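Local coordinates for protein alpha-glucosidase ([Eubacterium] rectale, PDB 6PNR) that probably hydrolyses alpha-glycosides of sulfoquinovose, the sulfonated sugar of plant sulfolipids, as a family 31 glycoside hydrolase, at residues Lys113-Gly118 with Ser122-Arg127; Arg263-Ala268 with Asp539-Leu544; Leu402-Gly405 with Ile410-Asn413. All coordinates share one frame; numbering follows the deposited sequence.

Interaction 1 (Lys113-Gly118 with Ser122-Arg127); sequences KCYGCG and SYFNLR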
loop_
_atom_site.group_PDB
_atom_site.type_symbol
_atom_site.label_atom_id
_atom_site.label_comp_id
_atom_site.label_asym_id
_atom_site.label_seq_id
_atom_site.Cartn_x
_atom_site.Cartn_y
_atom_site.Cartn_z
ATOM N N LYS A 113 26.237 -8.088 2.217
ATOM C CA LYS A 113 25.145 -7.897 3.159
ATOM C C LYS A 113 25.391 -6.629 3.968
ATOM O O LYS A 113 26.520 -6.145 4.070
ATOM C CB LYS A 113 24.987 -9.126 4.065
ATOM C CG LYS A 113 24.523 -10.323 3.260
ATOM C CD LYS A 113 24.678 -11.647 3.939
ATOM C CE LYS A 113 24.176 -12.716 2.967
ATOM N NZ LYS A 113 24.322 -14.089 3.493
ATOM N N CYS A 114 24.310 -6.091 4.539
ATOM C CA CYS A 114 24.321 -4.782 5.181
ATOM C C CYS A 114 23.441 -4.804 6.422
ATOM O O CYS A 114 22.372 -5.424 6.427
ATOM C CB CYS A 114 23.826 -3.692 4.229
ATOM S SG CYS A 114 24.898 -3.421 2.791
ATOM N N TYR A 115 23.873 -4.095 7.460
ATOM C CA TYR A 115 23.194 -4.152 8.743
ATOM C C TYR A 115 23.051 -2.748 9.316
ATOM O O TYR A 115 23.885 -1.868 9.080
ATOM C CB TYR A 115 23.947 -5.055 9.717
ATOM C CG TYR A 115 24.225 -6.432 9.153
ATOM C CD1 TYR A 115 23.325 -7.472 9.339
ATOM C CD2 TYR A 115 25.385 -6.686 8.424
ATOM C CE1 TYR A 115 23.572 -8.725 8.825
ATOM C CE2 TYR A 115 25.640 -7.937 7.901
ATOM C CZ TYR A 115 24.735 -8.952 8.103
ATOM O OH TYR A 115 24.981 -10.198 7.590
ATOM N N GLY A 116 21.981 -2.542 10.071
ATOM C CA GLY A 116 21.831 -1.265 10.734
ATOM C C GLY A 116 20.612 -0.476 10.304
ATOM O O GLY A 116 19.487 -0.985 10.356
ATOM N N CYS A 117 20.836 0.765 9.871
ATOM C CA CYS A 117 19.768 1.747 9.666
ATOM C C CYS A 117 18.952 1.947 10.938
ATOM O O CYS A 117 17.735 2.137 10.890
ATOM C CB CYS A 117 18.866 1.366 8.488
ATOM S SG CYS A 117 19.668 1.737 6.889
ATOM N N GLY A 118 19.633 1.917 12.086
ATOM C CA GLY A 118 18.971 2.120 13.365
ATOM C C GLY A 118 18.556 0.829 14.031
ATOM O O GLY A 118 19.175 -0.213 13.818
ATOM N N SER A 122 12.121 -5.947 11.969
ATOM C CA SER A 122 11.779 -7.053 11.071
ATOM C C SER A 122 12.987 -7.679 10.388
ATOM O O SER A 122 13.077 -8.909 10.314
ATOM C CB SER A 122 10.787 -6.584 9.997
ATOM O OG SER A 122 9.476 -6.373 10.528
ATOM N N TYR A 123 13.920 -6.882 9.869
ATOM C CA TYR A 123 15.039 -7.431 9.108
ATOM C C TYR A 123 16.341 -6.834 9.609
ATOM O O TYR A 123 16.501 -5.607 9.643
ATOM C CB TYR A 123 14.864 -7.184 7.609
ATOM C CG TYR A 123 13.570 -7.777 7.119
ATOM C CD1 TYR A 123 13.377 -9.155 7.097
ATOM C CD2 TYR A 123 12.524 -6.961 6.721
ATOM C CE1 TYR A 123 12.173 -9.700 6.660
ATOM C CE2 TYR A 123 11.323 -7.489 6.291
ATOM C CZ TYR A 123 11.147 -8.856 6.273
ATOM O OH TYR A 123 9.947 -9.373 5.842
ATOM N N PHE A 124 17.256 -7.716 10.009
ATOM C CA PHE A 124 18.592 -7.322 10.436
ATOM C C PHE A 124 19.480 -7.080 9.217
ATOM O O PHE A 124 19.974 -5.969 9.007
ATOM C CB PHE A 124 19.140 -8.410 11.365
ATOM C CG PHE A 124 20.524 -8.152 11.897
ATOM C CD1 PHE A 124 20.906 -6.895 12.327
ATOM C CD2 PHE A 124 21.426 -9.205 12.019
ATOM C CE1 PHE A 124 22.202 -6.679 12.849
ATOM C CE2 PHE A 124 22.719 -8.997 12.537
ATOM C CZ PHE A 124 23.100 -7.732 12.941
ATOM N N ASN A 125 19.657 -8.098 8.378
ATOM C CA ASN A 125 20.258 -7.883 7.065
ATOM C C ASN A 125 19.302 -7.072 6.201
ATOM O O ASN A 125 18.183 -7.516 5.902
ATOM C CB ASN A 125 20.591 -9.218 6.402
ATOM C CG ASN A 125 21.081 -9.058 4.973
ATOM O OD1 ASN A 125 21.559 -7.991 4.580
ATOM N ND2 ASN A 125 20.969 -10.133 4.184
ATOM N N LEU A 126 19.738 -5.874 5.819
ATOM C CA LEU A 126 18.942 -4.942 5.042
ATOM C C LEU A 126 18.906 -5.264 3.552
ATOM O O LEU A 126 18.088 -4.673 2.836
ATOM C CB LEU A 126 19.484 -3.518 5.220
ATOM C CG LEU A 126 19.769 -3.107 6.666
ATOM C CD1 LEU A 126 20.447 -1.750 6.681
ATOM C CD2 LEU A 126 18.478 -3.088 7.483
ATOM N N ARG A 127 19.775 -6.154 3.068
ATOM C CA ARG A 127 19.899 -6.355 1.626
ATOM C C ARG A 127 18.581 -6.835 1.032
ATOM O O ARG A 127 17.882 -7.667 1.618
ATOM C CB ARG A 127 21.009 -7.364 1.316
ATOM C CG ARG A 127 21.630 -7.156 -0.069
ATOM C CD ARG A 127 22.508 -5.911 -0.087
ATOM N NE ARG A 127 22.788 -5.417 -1.437
ATOM C CZ ARG A 127 23.670 -5.965 -2.271
ATOM N NH1 ARG A 127 24.354 -7.045 -1.906
ATOM N NH2 ARG A 127 23.865 -5.431 -3.474
HETATM O O HOH W 1 19.631 -3.828 10.858
#
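The backbone of Cys114 holds the loop 122-127 against the strand that holds Cys114: Leu126 N donates to Cys114 O at 2.7 Å, and the touching parts run at 119° to each other. The side chain of Asn125 bonds beside this. Its OD1 accepts a bond from Arg127 N at 3.0 Å, which makes an Asx turn. That donor stands above the amide plane. The same oxygen also receives a weak bond from Cys114 N. With CG anti to the backbone N (chi1 174°), the amide lies beside Lys113, whose CB and CG cross it at about a right angle. The amine of Lys113 leads away to a salt bridge with Asp588.

Strand 114-118 is the edge of an eight-stranded antiparallel sheet in the N-terminal beta region. Its backbone pairs with strand 168-174. The loop leads on to strand 130-133, the outermost strand of a separate antiparallel sheet.

On one flank, CD1 of Tyr115 sits over the centre of one face of the Phe124 ring, 3.6 Å from CE2 of Phe124. The ring planes meet at 48°, so the pair is oblique. Phe124 also packs on helix 469-481, and Tyr115 OH bonds to Tyr587 O. Leu126 serves a different part of the strand. Its CD1 reaches Cys117 SG at 3.6 Å, while its CD2 lies against Gly116 O. Phe192 of strand 188-194 touches Leu126 and both cysteines. A water accepts from Gly116 N at 2.8 Å and donates to Phe124 O.

Interaction 2 (Arg263-Ala268 with Asp539-Leu544); sequences RNIKVA and DTMERL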
loop_
_atom_site.group_PDB
_atom_site.type_symbol
_atom_site.label_atom_id
_atom_site.label_comp_id
_atom_site.label_asym_id
_atom_site.label_seq_id
_atom_site.Cartn_x
_atom_site.Cartn_y
_atom_site.Cartn_z
ATOM N N ARG A 263 6.916 -13.814 47.593
ATOM C CA ARG A 263 7.088 -14.975 46.735
ATOM C C ARG A 263 8.554 -15.235 46.396
ATOM O O ARG A 263 8.834 -16.018 45.485
ATOM C CB ARG A 263 6.262 -14.806 45.449
ATOM C CG ARG A 263 4.878 -15.475 45.495
ATOM C CD ARG A 263 4.053 -15.046 46.697
ATOM N NE ARG A 263 2.628 -15.315 46.475
ATOM C CZ ARG A 263 1.647 -14.753 47.166
ATOM N NH1 ARG A 263 1.925 -13.884 48.140
ATOM N NH2 ARG A 263 0.391 -15.051 46.881
ATOM N N ASN A 264 9.484 -14.582 47.092
ATOM C CA ASN A 264 10.924 -14.839 46.952
ATOM C C ASN A 264 11.460 -14.465 45.573
ATOM O O ASN A 264 12.453 -15.033 45.105
ATOM C CB ASN A 264 11.260 -16.299 47.269
ATOM C CG ASN A 264 10.790 -16.708 48.641
ATOM O OD1 ASN A 264 10.882 -15.931 49.602
ATOM N ND2 ASN A 264 10.247 -17.920 48.742
ATOM N N ILE A 265 10.814 -13.521 44.902
ATOM C CA ILE A 265 11.366 -12.921 43.695
ATOM C C ILE A 265 12.249 -11.758 44.122
ATOM O O ILE A 265 11.796 -10.857 44.837
ATOM C CB ILE A 265 10.252 -12.454 42.745
ATOM C CG1 ILE A 265 9.366 -13.633 42.320
ATOM C CG2 ILE A 265 10.854 -11.750 41.536
ATOM C CD1 ILE A 265 8.019 -13.191 41.760
ATOM N N LYS A 266 13.513 -11.779 43.696
ATOM C CA LYS A 266 14.422 -10.680 44.001
ATOM C C LYS A 266 14.041 -9.437 43.212
ATOM O O LYS A 266 13.853 -9.497 41.990
ATOM C CB LYS A 266 15.862 -11.081 43.683
ATOM C CG LYS A 266 16.444 -12.091 44.653
ATOM C CD LYS A 266 17.637 -12.798 44.021
ATOM C CE LYS A 266 18.461 -13.522 45.071
ATOM N NZ LYS A 266 19.740 -14.037 44.505
ATOM N N VAL A 267 13.955 -8.301 43.899
ATOM C CA VAL A 267 13.495 -7.058 43.282
ATOM C C VAL A 267 14.617 -6.035 43.371
ATOM O O VAL A 267 15.101 -5.737 44.467
ATOM C CB VAL A 267 12.213 -6.535 43.947
ATOM C CG1 VAL A 267 11.791 -5.199 43.353
ATOM C CG2 VAL A 267 11.088 -7.573 43.799
ATOM N N ALA A 268 15.037 -5.511 42.213
ATOM C CA ALA A 268 15.970 -4.391 42.164
ATOM C C ALA A 268 15.246 -3.062 42.320
ATOM O O ALA A 268 15.773 -2.135 42.948
ATOM C CB ALA A 268 16.750 -4.406 40.841
ATOM N N ASP A 539 2.119 -20.265 40.188
ATOM C CA ASP A 539 3.139 -21.024 39.469
ATOM C C ASP A 539 4.067 -20.092 38.698
ATOM O O ASP A 539 5.287 -20.318 38.645
ATOM C CB ASP A 539 2.482 -22.038 38.526
ATOM C CG ASP A 539 3.498 -22.849 37.723
ATOM O OD1 ASP A 539 4.247 -23.638 38.335
ATOM O OD2 ASP A 539 3.550 -22.699 36.478
ATOM N N THR A 540 3.514 -19.025 38.123
ATOM C CA THR A 540 4.332 -18.053 37.403
ATOM C C THR A 540 5.283 -17.325 38.341
ATOM O O THR A 540 6.450 -17.100 37.997
ATOM C CB THR A 540 3.440 -17.050 36.664
ATOM O OG1 THR A 540 2.580 -17.751 35.756
ATOM C CG2 THR A 540 4.286 -16.072 35.853
ATOM N N MET A 541 4.813 -16.953 39.535
ATOM C CA MET A 541 5.696 -16.259 40.464
ATOM C C MET A 541 6.821 -17.173 40.947
ATOM O O MET A 541 7.961 -16.726 41.127
ATOM C CB MET A 541 4.893 -15.698 41.637
ATOM C CG MET A 541 4.076 -14.499 41.224
ATOM S SD MET A 541 3.245 -13.660 42.565
ATOM C CE MET A 541 1.818 -14.712 42.734
ATOM N N GLU A 542 6.529 -18.460 41.134
ATOM C CA GLU A 542 7.581 -19.398 41.506
ATOM C C GLU A 542 8.591 -19.563 40.378
ATOM O O GLU A 542 9.806 -19.598 40.623
ATOM C CB GLU A 542 6.964 -20.746 41.886
ATOM C CG GLU A 542 6.058 -20.674 43.113
ATOM C CD GLU A 542 5.105 -21.867 43.215
ATOM O OE1 GLU A 542 5.389 -22.908 42.573
ATOM O OE2 GLU A 542 4.073 -21.757 43.925
ATOM N N ARG A 543 8.106 -19.653 39.135
ATOM C CA ARG A 543 8.996 -19.740 37.980
ATOM C C ARG A 543 9.822 -18.471 37.814
ATOM O O ARG A 543 11.019 -18.534 37.519
ATOM C CB ARG A 543 8.179 -20.004 36.712
ATOM C CG ARG A 543 7.662 -21.426 36.575
ATOM C CD ARG A 543 6.679 -21.496 35.411
ATOM N NE ARG A 543 6.211 -22.852 35.149
ATOM C CZ ARG A 543 6.872 -23.721 34.394
ATOM N NH1 ARG A 543 8.027 -23.369 33.838
ATOM N NH2 ARG A 543 6.378 -24.935 34.192
ATOM N N LEU A 544 9.186 -17.305 37.951
ATOM C CA LEU A 544 9.894 -16.046 37.773
ATOM C C LEU A 544 10.994 -15.886 38.823
ATOM O O LEU A 544 12.078 -15.367 38.528
ATOM C CB LEU A 544 8.892 -14.888 37.829
ATOM C CG LEU A 544 9.424 -13.479 37.588
ATOM C CD1 LEU A 544 10.104 -13.419 36.231
ATOM C CD2 LEU A 544 8.266 -12.496 37.655
#
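Arg263 and Ile265 meet helix 538-568 through Met541 and Leu544, and the contact between these segments is made by van der Waals packing. Arg263 lays the aliphatic part of its chain on Met541. Its CG is 3.8 Å from Met541 SD and 3.9 Å from Met541 CB. The arginine bends at chi2 (54°), and the methionine bends at chi3 (-82°). The second bend carries the methyl CE along the arginine chain to 3.9 Å from Arg263 NE. It approaches the guanidinium obliquely.

Ile265 packs by its longer branch. An extended chi2 (162°) carries CD1 away from the backbone to the helix. This methyl is 3.6 Å from Met541 O and 4.0 Å from Met541 CB. It also reaches Leu544 CD2 at 4.2 Å, one helical turn on. Ile265 and Met541 cross at about a right angle, so the methyl meets the base of the methionine and leaves its sulfur to Arg263.

Both segments belong to the family 31 TIM-barrel domain. Arg263 is the first residue to leave helical geometry after helix 250-262, and the chain then enters strand 267-271 of the parallel sheet. The contact therefore sets a helix-to-strand connection of the barrel against helix 538-568. Leu242 of the neighbouring strand 242-245 touches both Ile265 and Leu544.

Charged groups lie around this apolar patch. Arg263 NH2 forms a salt bridge with Glu538, just before the helical segment. Within the helix, Arg543 NE bonds Asp539 OD2 at 3.0 Å. The oxygen lies in the guanidinium plane, while the donor comes to the syn side of OD2, tilted out of the carboxylate plane. Lys504 is a second cationic partner of Asp539.

Interaction 3 (Leu402-Gly405 with Ile410-Asn413); sequences LYSG and IEHN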
loop_
_atom_site.group_PDB
_atom_site.type_symbol
_atom_site.label_atom_id
_atom_site.label_comp_id
_atom_site.label_asym_id
_atom_site.label_seq_id
_atom_site.Cartn_x
_atom_site.Cartn_y
_atom_site.Cartn_z
ATOM N N LEU A 402 9.701 26.118 15.063
ATOM C CA LEU A 402 10.676 25.830 16.102
ATOM C C LEU A 402 11.621 27.010 16.286
ATOM O O LEU A 402 11.975 27.697 15.323
ATOM C CB LEU A 402 11.467 24.570 15.755
ATOM C CG LEU A 402 10.439 23.473 15.492
ATOM C CD1 LEU A 402 11.048 22.341 14.743
ATOM C CD2 LEU A 402 9.833 23.002 16.814
ATOM N N TYR A 403 12.019 27.235 17.536
ATOM C CA TYR A 403 12.977 28.285 17.856
ATOM C C TYR A 403 14.222 28.205 16.980
ATOM O O TYR A 403 14.795 29.234 16.613
ATOM C CB TYR A 403 13.359 28.187 19.331
ATOM C CG TYR A 403 14.296 29.276 19.803
ATOM C CD1 TYR A 403 15.672 29.148 19.661
ATOM C CD2 TYR A 403 13.802 30.428 20.413
ATOM C CE1 TYR A 403 16.538 30.143 20.100
ATOM C CE2 TYR A 403 14.659 31.431 20.856
ATOM C CZ TYR A 403 16.027 31.283 20.695
ATOM O OH TYR A 403 16.889 32.270 21.134
ATOM N N SER A 404 14.670 26.990 16.649
ATOM C CA SER A 404 15.828 26.861 15.771
ATOM C C SER A 404 15.604 27.516 14.416
ATOM O O SER A 404 16.580 27.814 13.721
ATOM C CB SER A 404 16.177 25.393 15.543
ATOM O OG SER A 404 15.187 24.799 14.726
ATOM N N GLY A 405 14.346 27.731 14.019
ATOM C CA GLY A 405 14.031 28.208 12.692
ATOM C C GLY A 405 14.204 27.189 11.587
ATOM O O GLY A 405 13.882 27.496 10.434
ATOM N N ILE A 410 13.314 18.678 9.040
ATOM C CA ILE A 410 14.660 18.392 9.505
ATOM C C ILE A 410 14.678 18.082 10.996
ATOM O O ILE A 410 15.422 17.208 11.436
ATOM C CB ILE A 410 15.591 19.583 9.184
ATOM C CG1 ILE A 410 15.628 19.869 7.681
ATOM C CG2 ILE A 410 16.990 19.362 9.772
ATOM C CD1 ILE A 410 16.175 18.749 6.837
ATOM N N GLU A 411 13.863 18.789 11.789
ATOM C CA GLU A 411 13.888 18.592 13.233
ATOM C C GLU A 411 13.125 17.354 13.689
ATOM O O GLU A 411 13.345 16.903 14.821
ATOM C CB GLU A 411 13.329 19.824 13.948
ATOM C CG GLU A 411 14.118 21.095 13.696
ATOM C CD GLU A 411 15.396 21.158 14.498
ATOM O OE1 GLU A 411 15.875 20.101 14.963
ATOM O OE2 GLU A 411 15.918 22.280 14.680
ATOM N N HIS A 412 12.242 16.801 12.849
ATOM C CA HIS A 412 11.470 15.624 13.245
ATOM C C HIS A 412 12.379 14.483 13.692
ATOM O O HIS A 412 12.215 13.941 14.793
ATOM C CB HIS A 412 10.559 15.162 12.106
ATOM C CG HIS A 412 9.874 13.863 12.397
ATOM N ND1 HIS A 412 8.669 13.792 13.064
ATOM C CD2 HIS A 412 10.253 12.583 12.169
ATOM C CE1 HIS A 412 8.321 12.526 13.210
ATOM N NE2 HIS A 412 9.267 11.772 12.678
ATOM N N ASN A 413 13.350 14.101 12.849
ATOM C CA ASN A 413 14.267 13.030 13.226
ATOM C C ASN A 413 15.266 13.484 14.272
ATOM O O ASN A 413 15.890 12.642 14.924
ATOM C CB ASN A 413 15.030 12.508 12.012
ATOM C CG ASN A 413 14.160 11.675 11.078
ATOM O OD1 ASN A 413 13.159 11.090 11.493
ATOM N ND2 ASN A 413 14.555 11.610 9.810
#
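Leu402 and Ser404 both meet Glu411, and the contact between the two segments rests on this one glutamate. The tight, buried part is apolar. Leu402 CD1 lies 3.5 Å from both CB and CG of Glu411. The two side chains run antiparallel, side by side, so the leucine methyl rests alongside the base of the glutamate and not on its carboxylate. Glu411 then turns at chi2 (-77°), which swings the carboxylate aside toward the serine.

Ser404 stands at the less buried margin, and its contact is polar. OG donates to Glu411 OE2 at 2.6 Å, a short bond. It comes to the anti side of that oxygen, 16° out of the carboxylate plane. Ser404 CB is also near, 3.2 Å from Glu411 OE2. With chi1 at 71°, OG sits over the backbone, within reach of OE2.

Residues 402-405 form a type I beta turn, closed by Gly405 N to Leu402 O at 2.7 Å. In the TIM-barrel domain this turn belongs to the loop between strand 386-389 and helix 408-429. That loop starts from the ligand-pocket residues Asp390 and Phe391. The contact sets the end of the loop against the first turn of the helix.

The hydroxyl has a second role, since Ser404 OG also bonds Lys406 N. The other carboxylate oxygen, Glu411 OE1, bonds His414 ND1. The carboxylate is therefore gripped through both oxygens, which should limit its rotation. Tyr403 and Gly405 of the turn are exposed to solvent, and the tyrosine ring leads away from the helix to touch Thr363 and Asn364.

From the N terminus, interaction 1 comes first. It closes a short loop of three residues after strand 114-118, and ties the edge of one N-terminal sheet to the chain leading to the next. Interaction 2 opens later, in the TIM-barrel domain, and spans 270 residues from residues 263-268 to helix 538-568. Interaction 3 falls within that span. It closes a four-residue link whose last two residues already belong to helix 408-429. No two contacts cross or touch. Interactions 2 and 3 lie on opposite sides of the chain's centre, with centres about 46 Å apart. Interactions 1 and 3 come nearer, with centres about 28 Å apart and nearest atoms about 10 Å.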